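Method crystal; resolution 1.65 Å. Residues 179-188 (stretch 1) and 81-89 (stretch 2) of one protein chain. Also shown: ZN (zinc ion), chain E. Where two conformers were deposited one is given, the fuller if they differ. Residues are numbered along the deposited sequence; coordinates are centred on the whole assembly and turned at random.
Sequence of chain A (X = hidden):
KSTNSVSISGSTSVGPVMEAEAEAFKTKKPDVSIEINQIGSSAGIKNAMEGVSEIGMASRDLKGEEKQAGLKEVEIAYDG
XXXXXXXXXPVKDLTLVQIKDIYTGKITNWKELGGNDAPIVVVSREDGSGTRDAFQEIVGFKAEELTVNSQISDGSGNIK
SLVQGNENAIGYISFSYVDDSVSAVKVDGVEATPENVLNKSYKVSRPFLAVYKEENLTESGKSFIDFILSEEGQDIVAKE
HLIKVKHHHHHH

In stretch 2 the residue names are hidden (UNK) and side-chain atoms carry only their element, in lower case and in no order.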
ATOM      1  N   ASP A 179       2.239  12.688   3.839  1.00 30.94           N
ATOM      2  CA  ASP A 179       2.869  13.705   4.619  1.00 33.14           C
ATOM      3  C   ASP A 179       2.201  14.993   4.281  1.00 31.48           C
ATOM      4  O   ASP A 179       1.170  14.983   3.617  1.00 33.21           O
ATOM      5  CB  ASP A 179       4.391  13.775   4.376  1.00 35.80           C
ATOM      6  CG  ASP A 179       4.742  14.025   2.908  1.00 35.17           C
ATOM      7  OD1 ASP A 179       3.899  14.576   2.178  1.00 36.30           O
ATOM      8  OD2 ASP A 179       5.845  13.678   2.502  1.00 38.71           O
ATOM      9  N   ASP A 180       2.756  16.094   4.838  1.00 37.55           N
ATOM     10  CA  ASP A 180       2.166  17.420   4.634  1.00 39.32           C
ATOM     11  C   ASP A 180       2.131  17.965   3.225  1.00 38.40           C
ATOM     12  O   ASP A 180       1.548  19.008   3.022  1.00 41.85           O
ATOM     13  CB  ASP A 180       2.852  18.465   5.494  1.00 44.12           C
ATOM     14  CG  ASP A 180       2.754  18.152   6.978  1.00 63.13           C
ATOM     15  OD1 ASP A 180       1.847  17.392   7.381  1.00 70.31           O
ATOM     16  OD2 ASP A 180       3.592  18.663   7.727  1.00 74.59           O
ATOM     17  N   SER A 181       2.717  17.272   2.269  1.00 37.02           N
ATOM     18  CA  SER A 181       2.792  17.743   0.903  1.00 36.27           C
ATOM     19  C   SER A 181       1.530  17.432   0.097  1.00 33.61           C
ATOM     20  O   SER A 181       1.385  17.947  -0.982  1.00 36.40           O
ATOM     21  CB  SER A 181       4.008  17.132   0.182  1.00 36.95           C
ATOM     22  OG  SER A 181       3.807  15.774  -0.133  1.00 38.16           O
ATOM     23  N   VAL A 182       0.680  16.563   0.634  1.00 31.12           N
ATOM     24  CA  VAL A 182      -0.571  16.117   0.018  1.00 29.25           C
ATOM     25  C   VAL A 182      -1.647  16.075   1.101  1.00 31.00           C
ATOM     26  O   VAL A 182      -1.347  16.232   2.294  1.00 35.88           O
ATOM     27  CB  VAL A 182      -0.421  14.731  -0.681  1.00 30.28           C
ATOM     28  CG1 VAL A 182       0.558  14.791  -1.855  1.00 29.26           C
ATOM     29  CG2 VAL A 182      -0.017  13.646   0.287  1.00 31.94           C
ATOM     30  N   SER A 183      -2.909  15.974   0.697  1.00 29.58           N
ATOM     31  CA  SER A 183      -4.040  15.920   1.612  1.00 31.98           C
ATOM     32  C   SER A 183      -4.796  14.609   1.521  1.00 28.11           C
ATOM     33  O   SER A 183      -5.323  14.261   0.445  1.00 30.72           O
ATOM     34  CB  SER A 183      -5.007  17.066   1.300  1.00 36.45           C
ATOM     35  OG  SER A 183      -4.365  18.286   1.615  1.00 38.99           O
ATOM     36  N   ALA A 184      -4.878  13.862   2.607  1.00 29.57           N
ATOM     37  CA  ALA A 184      -5.714  12.658   2.626  1.00 30.02           C
ATOM     38  C   ALA A 184      -7.143  13.085   2.963  1.00 29.73           C
ATOM     39  O   ALA A 184      -7.353  13.764   3.954  1.00 34.62           O
ATOM     40  CB  ALA A 184      -5.221  11.673   3.659  1.00 33.08           C
ATOM     41  N   VAL A 185      -8.119  12.728   2.148  1.00 26.48           N
ATOM     42  CA  VAL A 185      -9.502  13.047   2.403  1.00 26.15           C
ATOM     43  C   VAL A 185     -10.070  12.202   3.530  1.00 28.58           C
ATOM     44  O   VAL A 185      -9.597  11.107   3.753  1.00 29.80           O
ATOM     45  CB  VAL A 185     -10.402  12.924   1.135  1.00 29.16           C
ATOM     46  CG1 VAL A 185      -9.861  13.755  -0.009  1.00 39.08           C
ATOM     47  CG2 VAL A 185     -10.539  11.483   0.698  1.00 34.54           C
ATOM     48  N   LYS A 186     -11.052  12.709   4.273  1.00 29.21           N
ATOM     49  CA  LYS A 186     -11.828  11.845   5.155  1.00 27.07           C
ATOM     50  C   LYS A 186     -12.602  10.896   4.266  1.00 27.32           C
ATOM     51  O   LYS A 186     -12.995  11.265   3.159  1.00 27.92           O
ATOM     52  CB  LYS A 186     -12.805  12.622   6.007  1.00 28.98           C
ATOM     53  CG  LYS A 186     -12.105  13.508   6.998  1.00 32.12           C
ATOM     54  CD  LYS A 186     -13.119  14.362   7.770  1.00 37.01           C
ATOM     55  CE  LYS A 186     -12.369  15.371   8.614  1.00 47.30           C
ATOM     56  NZ  LYS A 186     -13.347  16.287   9.259  1.00 56.59           N
ATOM     57  N   VAL A 187     -12.837   9.679   4.745  1.00 27.22           N
ATOM     58  CA  VAL A 187     -13.668   8.724   4.014  1.00 25.38           C
ATOM     59  C   VAL A 187     -14.904   8.465   4.854  1.00 29.63           C
ATOM     60  O   VAL A 187     -14.803   8.046   6.014  1.00 31.85           O
ATOM     61  CB  VAL A 187     -12.901   7.455   3.642  1.00 29.13           C
ATOM     62  CG1 VAL A 187     -13.886   6.464   3.059  1.00 30.11           C
ATOM     63  CG2 VAL A 187     -11.757   7.791   2.665  1.00 26.58           C
ATOM     64  N   ASP A 188     -16.076   8.771   4.328  1.00 30.99           N
ATOM     65  CA  ASP A 188     -17.326   8.596   5.010  1.00 33.57           C
ATOM     66  C   ASP A 188     -17.239   9.403   6.341  1.00 34.54           C
ATOM     67  O   ASP A 188     -17.663   8.944   7.413  1.00 40.11           O
ATOM     68  CB  ASP A 188     -17.643   7.095   5.306  1.00 35.91           C
ATOM     69  CG  ASP A 188     -18.115   6.251   4.045  1.00 43.25           C
ATOM     70  OD1 ASP A 188     -18.406   6.725   2.957  1.00 47.46           O
ATOM     71  OD2 ASP A 188     -18.285   5.018   4.147  1.00 50.00           O
ATOM     72  N   UNK A  81      -5.219   2.793   3.441  1.00 24.41           N
ATOM     73  CA  UNK A  81      -5.005   3.381   2.119  1.00 24.90           C
ATOM     74  C   UNK A  81      -5.740   4.758   2.163  1.00 21.15           C
ATOM     75  O   UNK A  81      -6.969   4.835   2.376  1.00 24.67           O
ATOM     76  c   UNK A  81      -5.529   0.201   0.006  1.00 22.85           C
ATOM     77  c   UNK A  81      -5.453   3.287  -0.346  1.00 23.53           C
ATOM     78  c   UNK A  81      -4.898   1.147   0.957  1.00 22.54           C
ATOM     79  c   UNK A  81      -5.585   2.552   1.001  1.00 22.18           C
ATOM     80  N   UNK A  82      -4.967   5.792   1.935  1.00 24.83           N
ATOM     81  CA  UNK A  82      -5.465   7.155   1.835  1.00 23.72           C
ATOM     82  C   UNK A  82      -5.816   7.473   0.382  1.00 23.69           C
ATOM     83  O   UNK A  82      -5.193   7.011  -0.530  1.00 24.21           O
ATOM     84  c   UNK A  82      -4.418   8.129   2.291  1.00 26.59           C
ATOM     85  N   UNK A  83      -6.852   8.290   0.248  1.00 22.68           N
ATOM     86  CA  UNK A  83      -7.220   8.927  -1.024  0.51 22.97           C
ATOM     87  C   UNK A  83      -6.622  10.293  -0.917  1.00 23.65           C
ATOM     88  O   UNK A  83      -7.102  11.118  -0.056  1.00 27.34           O
ATOM     89  c   UNK A  83      -8.715   9.130  -1.166  0.51 26.70           C
ATOM     90  c   UNK A  83      -9.128   7.825  -3.162  0.51 23.03           C
ATOM     91  c   UNK A  83      -9.466   6.796  -0.919  0.51 26.10           C
ATOM     92  c   UNK A  83      -9.558   8.041  -1.753  0.51 26.31           C
ATOM     93  N   UNK A  84      -5.602  10.551  -1.702  1.00 21.62           N
ATOM     94  CA  UNK A  84      -4.885  11.819  -1.609  1.00 21.74           C
ATOM     95  C   UNK A  84      -5.262  12.773  -2.717  1.00 23.97           C
ATOM     96  O   UNK A  84      -5.436  12.361  -3.890  1.00 23.38           O
ATOM     97  c   UNK A  84      -3.375  11.610  -1.544  1.00 22.90           C
ATOM     98  c   UNK A  84      -2.835  10.732  -2.682  1.00 23.29           C
ATOM     99  c   UNK A  84      -3.025  10.986  -0.195  1.00 25.52           C
ATOM    100  c   UNK A  84      -1.361  10.900  -2.862  1.00 25.88           C
ATOM    101  N   UNK A  85      -5.336  14.054  -2.353  1.00 26.25           N
ATOM    102  CA  UNK A  85      -5.536  15.119  -3.282  1.00 24.75           C
ATOM    103  C   UNK A  85      -4.347  16.052  -3.174  1.00 26.97           C
ATOM    104  O   UNK A  85      -3.508  15.974  -2.255  1.00 27.35           O
ATOM    105  c   UNK A  85      -8.061  15.011  -2.948  1.00 30.15           C
ATOM    106  o   UNK A  85      -6.691  16.595  -1.782  1.00 28.92           O
ATOM    107  c   UNK A  85      -6.842  15.883  -3.026  1.00 25.24           C
ATOM    108  N   UNK A  86      -4.225  16.930  -4.152  1.00 25.85           N
ATOM    109  CA  UNK A  86      -3.334  18.072  -4.010  1.00 28.43           C
ATOM    110  C   UNK A  86      -3.725  18.893  -2.750  1.00 28.76           C
ATOM    111  O   UNK A  86      -4.878  18.960  -2.350  1.00 27.28           O
ATOM    112  c   UNK A  86      -2.105  21.139  -5.198  1.00 30.15           C
ATOM    113  c   UNK A  86      -2.287  19.822  -5.495  1.00 28.33           C
ATOM    114  n   UNK A  86      -0.862  21.475  -5.653  1.00 30.96           N
ATOM    115  c   UNK A  86      -0.317  20.433  -6.255  1.00 28.91           C
ATOM    116  n   UNK A  86      -1.127  19.409  -6.118  1.00 30.10           N
ATOM    117  c   UNK A  86      -3.441  18.946  -5.246  1.00 30.40           C
ATOM    118  N   UNK A  87      -2.729  19.547  -2.193  1.00 31.86           N
ATOM    119  CA  UNK A  87      -2.882  20.330  -1.011  1.00 33.70           C
ATOM    120  C   UNK A  87      -3.897  21.451  -1.346  1.00 36.19           C
ATOM    121  O   UNK A  87      -3.923  21.967  -2.460  1.00 41.12           O
ATOM    122  c   UNK A  87      -1.415  21.430   0.728  1.00 50.11           C
ATOM    123  n   UNK A  87      -1.040  19.917   4.157  1.00 59.38           N
ATOM    124  c   UNK A  87      -1.487  20.374   1.817  1.00 52.40           C
ATOM    125  c   UNK A  87      -1.474  20.843  -0.609  1.00 34.31           C
ATOM    126  c   UNK A  87      -0.862  20.939   3.091  1.00 55.40           C
ATOM    127  N   UNK A  88      -4.761  21.796  -0.417  1.00 35.85           N
ATOM    128  CA  UNK A  88      -5.721  22.895  -0.629  1.00 40.22           C
ATOM    129  C   UNK A  88      -6.840  22.691  -1.654  1.00 34.32           C
ATOM    130  O   UNK A  88      -7.509  23.613  -2.035  1.00 38.46           O
ATOM    131  n   UNK A  88      -2.818  25.076  -0.119  1.00 62.46           N
ATOM    132  o   UNK A  88      -4.306  24.326   1.385  1.00 58.49           O
ATOM    133  c   UNK A  88      -4.959  24.214  -0.907  1.00 46.74           C
ATOM    134  c   UNK A  88      -3.999  24.561   0.221  1.00 54.26           C
ATOM    135  N   UNK A  89      -7.058  21.453  -2.085  1.00 33.52           N
ATOM    136  CA  UNK A  89      -8.320  21.110  -2.749  1.00 31.32           C
ATOM    137  C   UNK A  89      -9.454  21.314  -1.734  1.00 29.13           C
ATOM    138  O   UNK A  89      -9.374  20.794  -0.600  1.00 30.32           O
ATOM    139  c   UNK A  89      -8.269  19.646  -3.147  1.00 27.74           C
ATOM    140  o   UNK A  89     -10.573  19.661  -3.869  1.00 29.58           O
ATOM    141  c   UNK A  89      -9.431  19.252  -4.075  1.00 27.01           C
ATOM    142  n   UNK A  89      -9.133  18.448  -5.082  1.00 27.85           N
TER
HETATM  143 ZN    ZN E 304      -0.210  23.436  -5.710  1.00 36.65          ZN
HETATM  144  O   HOH W   1      -7.994   9.123   2.762  1.00 27.11           O
HETATM  145  O   HOH W   2      -0.086  18.680  -3.211  1.00 31.22           O
HETATM  146  O   HOH W   3      -7.152  19.660   0.683  1.00 44.30           O
HETATM  147  O   HOH W   4       0.539  23.613  -7.758  1.00 38.80           O
HETATM  148  O   HOH W   5      -1.625  24.797  -5.911  1.00 39.01           O

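Position 81 carries four carbons, forked at the first, with one arm two carbons long. It lies out of reach of stretch 1. That branching is isoleucine, Ile81.

Position 82 has a single side-chain carbon. This CB lies 3.9 Å from CB of Ala184, an apolar contact. One carbon means alanine, Ala82.

Position 83 has four carbons, forked at the second. Its CB packs 3.5 Å from CG2 of Val185. Its backbone O accepts a hydrogen bond from N of Val185 at 2.9 Å. The late fork identifies leucine, Leu83. Its CD2 also reaches CG2 of Val187 at 4.4 Å.

Position 84 again has four carbons, now forked at the first with one two-carbon arm. The one-carbon branch meets CG2 of Val182 at 4.0 Å. The side chain lies on the same face of the sheet as that of Ala184. This is isoleucine, Ile84, and the branch carbon is its CG2.

Position 85 shows one carbon bearing an oxygen and a carbon. Its backbone N donates to O of Ser183 at 2.8 Å, and its O accepts from N of Ser183 at 3.0 Å. The element pattern fits threonine, Thr85. CG2 of Thr85 touches CG1 of Val185 at 3.7 Å, and OG1 of Thr85 lies 3.5 Å from CB of Ser183.

Position 86 has one carbon, then a five-membered ring of three carbons and two nitrogens. Its CA-to-CB bond points away from stretch 1. The ring is histidine, His86. Its NE2 binds the zinc ion at 2.1 Å, and waters 4 and 5 also bind the metal.

Position 87 has four carbons in a row ending in nitrogen. That nitrogen lies 3.0 Å from O of Asp180, a weak hydrogen bond. This is lysine, Lys87. CD of Lys87 passes 3.6 Å from OG of Ser183.

Position 88 has two carbons, the second carrying oxygen and nitrogen. Its CA-to-CB bond points away, and the side chain does not touch stretch 1. This is asparagine, Asn88.

Position 89 has two carbons, the second with oxygen and nitrogen. Its side chain makes no contact with stretch 1. This is asparagine, Asn89. It closes a type II turn that begins at His86.

The contact is an antiparallel strand pairing. Ser183 and Thr85 form its hydrogen-bonded pair, and the bond from Val185 to Leu83 extends the ladder. Water 1 links N of Leu83 to O of Val185, while water 2 links N of Lys87 to O of Ser181. Apolar side chains pack alongside, and Lys87 reaches Asp180.

Stretch 2, residues 81-89: IALITHKNN
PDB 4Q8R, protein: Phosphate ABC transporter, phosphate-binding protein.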